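5-cytosine DNA methyltransferase (Entamoeba histolytica, PDB 3QV2) probably transfers a methyl group from S-adenosyl-L-methionine to carbon 5 of cytosine in tRNA or DNA, as a Dnmt2-type methyltransferase. Local coordinates at residues Ser25-Arg29 with Ser30-Ile34. Residues are numbered along the deposited sequence; the frame is centred on the assembly and turned at random.
Sequences SSYER and SSINI
Ser30 folds back on Tyr27 near the C-terminal end of helix 22-29 and puts both its hydroxyl and its amide on the carbonyl of that residue. The hydroxyl is the shorter donor: with OG between its own backbone N and carbonyl carbon (chi1 75°), it turns back to Tyr27, and Ser30 OG lies 2.6 Å from Tyr27 O, somewhat tilted from the carbonyl plane. Ser30 N also donates to Tyr27 O at 3.2 Å, from well above the carbonyl plane and from the same face as OG. A further bond, the i to i+4 one from Ser30 N to Ser26 O (3.1 Å), is weak, with an angle of 125° at the hydrogen; the amide is thus divided between the carbonyls of Ser26 and Tyr27. Ser30 OG also accepts a weak but fairly straight bond from Ile32 N (3.4 Å).

A second polar link ties the helix to the far end of the loop. Tyr27 swings its ring out with CG anti to the backbone N (chi1 -179°), and its hydroxyl donates to the backbone of Ile34, Tyr27 OH to Ile34 O being 2.7 Å. This carbonyl oxygen sits at the ring edge, in plane, while CB of Ile34 touches the hydroxyl.

Apolar contact comes from Ile32, whose side chain crosses the tyrosine at about a right angle. Its CD1 rests 3.4 Å from Tyr27 CE1, and CG2 lies near the hydroxyl end. Tyr27 and Ile34 both also reach Val11 of strand 11-16.

The loop belongs to the beta-alpha-beta crossover from strand 11-16 through helix 22-29 to strand 36-41, part of the Rossmann-like fold of class I methyltransferases; the same helix carries Gly22, which binds S-adenosyl-L-homocysteine, at its start.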
# COMPACT_ATOMS: atom_id res chain seq x y z
N SER A 25 10.04 -0.60 -1.08
CA SER A 25 10.22 -1.82 -0.30
C SER A 25 9.85 -3.05 -1.11
O SER A 25 10.57 -4.05 -1.10
CB SER A 25 9.36 -1.76 0.97
OG SER A 25 9.74 -0.67 1.79
N SER A 26 8.73 -2.97 -1.82
CA SER A 26 8.26 -4.08 -2.65
C SER A 26 9.31 -4.49 -3.68
O SER A 26 9.59 -5.67 -3.86
CB SER A 26 6.96 -3.71 -3.35
OG SER A 26 5.94 -3.42 -2.40
N TYR A 27 9.88 -3.49 -4.36
CA TYR A 27 10.90 -3.75 -5.37
C TYR A 27 12.14 -4.37 -4.74
O TYR A 27 12.70 -5.33 -5.27
CB TYR A 27 11.29 -2.45 -6.09
CG TYR A 27 12.34 -2.65 -7.16
CD1 TYR A 27 11.97 -2.93 -8.47
CD2 TYR A 27 13.69 -2.56 -6.86
CE1 TYR A 27 12.93 -3.11 -9.46
CE2 TYR A 27 14.65 -2.74 -7.84
CZ TYR A 27 14.27 -3.01 -9.13
OH TYR A 27 15.22 -3.20 -10.11
N GLU A 28 12.57 -3.83 -3.61
CA GLU A 28 13.79 -4.27 -2.96
C GLU A 28 13.70 -5.69 -2.41
O GLU A 28 14.71 -6.40 -2.33
CB GLU A 28 14.20 -3.29 -1.85
CG GLU A 28 14.64 -1.92 -2.36
CD GLU A 28 15.12 -1.01 -1.25
OE1 GLU A 28 15.00 -1.40 -0.07
OE2 GLU A 28 15.62 0.10 -1.56
N ARG A 29 12.50 -6.12 -2.03
CA ARG A 29 12.32 -7.47 -1.50
C ARG A 29 12.04 -8.48 -2.61
O ARG A 29 12.12 -9.69 -2.39
CB ARG A 29 11.21 -7.51 -0.44
CG ARG A 29 9.81 -7.39 -1.00
CD ARG A 29 8.76 -7.83 0.02
NE ARG A 29 8.91 -9.24 0.36
CZ ARG A 29 8.97 -9.71 1.60
NH1 ARG A 29 8.90 -8.88 2.63
NH2 ARG A 29 9.11 -11.01 1.81
N SER A 30 11.71 -7.98 -3.79
CA SER A 30 11.41 -8.85 -4.93
C SER A 30 12.68 -9.52 -5.45
O SER A 30 13.78 -9.23 -4.98
CB SER A 30 10.74 -8.06 -6.05
OG SER A 30 11.67 -7.26 -6.75
N SER A 31 12.52 -10.42 -6.41
CA SER A 31 13.65 -11.17 -6.96
C SER A 31 14.17 -10.54 -8.25
O SER A 31 14.97 -11.15 -8.96
CB SER A 31 13.26 -12.62 -7.21
OG SER A 31 12.26 -12.72 -8.21
N ILE A 32 13.71 -9.33 -8.55
CA ILE A 32 14.15 -8.63 -9.75
C ILE A 32 15.67 -8.52 -9.77
O ILE A 32 16.31 -8.71 -10.80
CB ILE A 32 13.51 -7.23 -9.83
CG1 ILE A 32 11.99 -7.35 -9.92
CG2 ILE A 32 14.06 -6.46 -11.02
CD1 ILE A 32 11.27 -6.03 -10.09
N ASN A 33 16.25 -8.23 -8.60
CA ASN A 33 17.70 -8.21 -8.41
C ASN A 33 18.49 -7.31 -9.36
O ASN A 33 19.67 -7.55 -9.61
CB ASN A 33 18.26 -9.63 -8.44
CG ASN A 33 17.80 -10.46 -7.25
OD1 ASN A 33 17.44 -9.92 -6.20
ND2 ASN A 33 17.79 -11.78 -7.42
N ILE A 34 17.85 -6.27 -9.88
CA ILE A 34 18.57 -5.21 -10.56
C ILE A 34 18.69 -4.04 -9.60
O ILE A 34 17.68 -3.56 -9.08
CB ILE A 34 17.87 -4.74 -11.85
CG1 ILE A 34 18.07 -5.75 -12.98
CG2 ILE A 34 18.40 -3.38 -12.28
CD1 ILE A 34 17.03 -6.84 -13.01